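Local coordinates for DNA ligase (Aquifex aeolicus, PDB 3QWU), which is a putative ATP-dependent ligase that binds adenosine and calcium and probably joins nucleic-acid ends through an adenylated intermediate, at residues R119-N124 with L176-L182. Residues are numbered along the deposited sequence; the frame is centred on the assembly and turned at random.
Sequences RILDEN and LIEKYNL
In the nucleotide-binding, RNA ligase-like domain, Tyr180 bridges helices 119-123 and 170-180, whose short segments cross at 110°. One face of its ring receives a CH-pi contact from Ile120, with CB 3.7 Å from the centroid of the Tyr180 ring; CG of Lys179 covers the rim of the opposite face. With CG1 anti to the backbone N (chi1 -180°) and the chain extended beyond it, Ile120 runs past the ring, its CD1 3.7 Å from Leu182 CD1. Arg119 lays a guanidinium face against the ring edge, its CZ 3.7 Å from Tyr180 CD2, the two planes 61° apart. Three side chains grip the hydroxyl: Tyr180 OH donates a very short bond to Glu123 OE1 (2.5 Å) and accepts from Asn124 ND2 (3.0 Å) and Lys179 NZ (3.0 Å). The Asn124 amide also bonds Ile120 O (ND2 to O 2.8 Å), and since both acceptors lie in its plane, its rotation is fixed. Long salt bridges tie Glu123 to Arg119 and Lys179. A leucine in place of Tyr180 has no hydroxyl and would probably leave Glu123, Asn124 and Lys179 without their common partner and Ile120 without a ring to lie on. Inward of the ring, Ile120, Leu176 and Leu182 pack on Phe159 of strand 153-161, while Ile120 and Leu176 also meet Leu127 of strand 127-134, seating both helices on one antiparallel sheet.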
loop_
_atom_site.group_PDB
_atom_site.type_symbol
_atom_site.label_atom_id
_atom_site.label_comp_id
_atom_site.label_asym_id
_atom_site.label_seq_id
_atom_site.Cartn_x
_atom_site.Cartn_y
_atom_site.Cartn_z
ATOM N N ARG A 119 38.766 -11.246 -20.387
ATOM C CA ARG A 119 40.162 -11.678 -20.102
ATOM C C ARG A 119 40.374 -11.974 -18.624
ATOM O O ARG A 119 40.944 -13.000 -18.270
ATOM C CB ARG A 119 41.147 -10.557 -20.513
ATOM C CG ARG A 119 42.609 -10.917 -20.616
ATOM C CD ARG A 119 43.411 -9.761 -21.265
ATOM N NE ARG A 119 44.419 -9.170 -20.359
ATOM C CZ ARG A 119 44.433 -7.911 -19.888
ATOM N NH1 ARG A 119 43.479 -7.035 -20.218
ATOM N NH2 ARG A 119 45.413 -7.508 -19.060
ATOM N N ILE A 120 39.917 -11.067 -17.763
ATOM C CA ILE A 120 39.967 -11.294 -16.289
ATOM C C ILE A 120 39.456 -12.686 -15.836
ATOM O O ILE A 120 40.061 -13.336 -14.994
ATOM C CB ILE A 120 39.242 -10.182 -15.517
ATOM C CG1 ILE A 120 39.309 -10.420 -14.004
ATOM C CG2 ILE A 120 37.781 -10.103 -15.910
ATOM C CD1 ILE A 120 38.675 -9.286 -13.184
ATOM N N LEU A 121 38.378 -13.160 -16.419
ATOM C CA LEU A 121 37.893 -14.503 -16.108
ATOM C C LEU A 121 38.831 -15.550 -16.732
ATOM O O LEU A 121 39.216 -16.529 -16.073
ATOM C CB LEU A 121 36.414 -14.714 -16.565
ATOM C CG LEU A 121 35.347 -13.780 -15.908
ATOM C CD1 LEU A 121 33.923 -14.054 -16.403
ATOM C CD2 LEU A 121 35.386 -13.825 -14.360
ATOM N N ASP A 122 39.235 -15.350 -17.976
ATOM C CA ASP A 122 40.180 -16.278 -18.579
ATOM C C ASP A 122 41.384 -16.489 -17.664
ATOM O O ASP A 122 41.857 -17.629 -17.520
ATOM C CB ASP A 122 40.642 -15.797 -19.944
ATOM C CG ASP A 122 39.508 -15.740 -20.954
ATOM O OD1 ASP A 122 38.495 -16.452 -20.767
ATOM O OD2 ASP A 122 39.618 -14.975 -21.928
ATOM N N GLU A 123 41.869 -15.416 -17.046
ATOM C CA GLU A 123 43.065 -15.472 -16.206
ATOM C C GLU A 123 42.753 -15.807 -14.759
ATOM O O GLU A 123 43.623 -16.194 -14.033
ATOM C CB GLU A 123 43.860 -14.152 -16.275
ATOM C CG GLU A 123 44.296 -13.847 -17.723
ATOM C CD GLU A 123 45.221 -12.650 -17.881
ATOM O OE1 GLU A 123 45.473 -11.911 -16.917
ATOM O OE2 GLU A 123 45.711 -12.445 -18.990
ATOM N N ASN A 124 41.509 -15.641 -14.347
ATOM C CA ASN A 124 41.076 -15.899 -12.996
ATOM C C ASN A 124 39.697 -16.550 -13.074
ATOM O O ASN A 124 38.717 -15.930 -12.707
ATOM C CB ASN A 124 41.000 -14.581 -12.229
ATOM C CG ASN A 124 42.272 -13.694 -12.414
ATOM O OD1 ASN A 124 43.171 -13.745 -11.570
ATOM N ND2 ASN A 124 42.338 -12.892 -13.516
ATOM N N LEU A 176 41.914 -5.487 -9.203
ATOM C CA LEU A 176 41.458 -6.190 -10.395
ATOM C C LEU A 176 40.881 -5.254 -11.451
ATOM O O LEU A 176 41.090 -5.459 -12.639
ATOM C CB LEU A 176 40.462 -7.270 -10.068
ATOM C CG LEU A 176 41.076 -8.443 -9.320
ATOM C CD1 LEU A 176 39.964 -9.213 -8.592
ATOM C CD2 LEU A 176 41.973 -9.420 -10.232
ATOM N N ILE A 177 40.138 -4.242 -11.021
ATOM C CA ILE A 177 39.498 -3.300 -11.932
ATOM C C ILE A 177 40.545 -2.444 -12.617
ATOM O O ILE A 177 40.446 -2.168 -13.816
ATOM C CB ILE A 177 38.554 -2.382 -11.180
ATOM C CG1 ILE A 177 37.364 -3.176 -10.626
ATOM C CG2 ILE A 177 38.056 -1.249 -12.063
ATOM C CD1 ILE A 177 36.494 -2.367 -9.594
ATOM N N GLU A 178 41.571 -2.046 -11.880
ATOM C CA GLU A 178 42.652 -1.247 -12.466
ATOM C C GLU A 178 43.455 -2.125 -13.467
ATOM O O GLU A 178 43.736 -1.705 -14.593
ATOM C CB GLU A 178 43.503 -0.585 -11.373
ATOM C CG GLU A 178 44.929 -0.160 -11.784
ATOM C CD GLU A 178 45.058 1.274 -12.405
ATOM O OE1 GLU A 178 44.055 1.844 -12.923
ATOM O OE2 GLU A 178 46.203 1.813 -12.378
ATOM N N LYS A 179 43.745 -3.359 -13.093
ATOM C CA LYS A 179 44.572 -4.222 -13.933
ATOM C C LYS A 179 43.938 -4.476 -15.303
ATOM O O LYS A 179 44.588 -4.265 -16.329
ATOM C CB LYS A 179 44.833 -5.548 -13.219
ATOM C CG LYS A 179 45.836 -6.443 -13.923
ATOM C CD LYS A 179 46.128 -7.679 -13.117
ATOM C CE LYS A 179 46.989 -8.634 -13.896
ATOM N NZ LYS A 179 46.611 -10.041 -13.616
ATOM N N TYR A 180 42.654 -4.862 -15.296
ATOM C CA TYR A 180 41.932 -5.306 -16.482
ATOM C C TYR A 180 41.085 -4.222 -17.130
ATOM O O TYR A 180 40.373 -4.460 -18.127
ATOM C CB TYR A 180 41.060 -6.490 -16.103
ATOM C CG TYR A 180 41.884 -7.711 -15.752
ATOM C CD1 TYR A 180 41.977 -8.186 -14.441
ATOM C CD2 TYR A 180 42.586 -8.396 -16.744
ATOM C CE1 TYR A 180 42.752 -9.326 -14.154
ATOM C CE2 TYR A 180 43.322 -9.507 -16.470
ATOM C CZ TYR A 180 43.418 -9.968 -15.191
ATOM O OH TYR A 180 44.195 -11.049 -14.983
ATOM N N ASN A 181 41.143 -3.042 -16.519
ATOM C CA ASN A 181 40.483 -1.859 -17.016
ATOM C C ASN A 181 38.984 -1.945 -17.124
ATOM O O ASN A 181 38.402 -1.488 -18.080
ATOM C CB ASN A 181 41.030 -1.559 -18.377
ATOM C CG ASN A 181 41.249 -0.125 -18.550
ATOM O OD1 ASN A 181 42.313 0.422 -18.121
ATOM N ND2 ASN A 181 40.257 0.545 -19.139
ATOM N N LEU A 182 38.352 -2.498 -16.109
ATOM C CA LEU A 182 36.913 -2.708 -16.134
ATOM C C LEU A 182 36.131 -1.404 -15.891
ATOM O O LEU A 182 36.595 -0.520 -15.208
ATOM C CB LEU A 182 36.551 -3.784 -15.100
ATOM C CG LEU A 182 37.292 -5.131 -15.318
ATOM C CD1 LEU A 182 36.922 -6.175 -14.272
ATOM C CD2 LEU A 182 37.009 -5.658 -16.747
#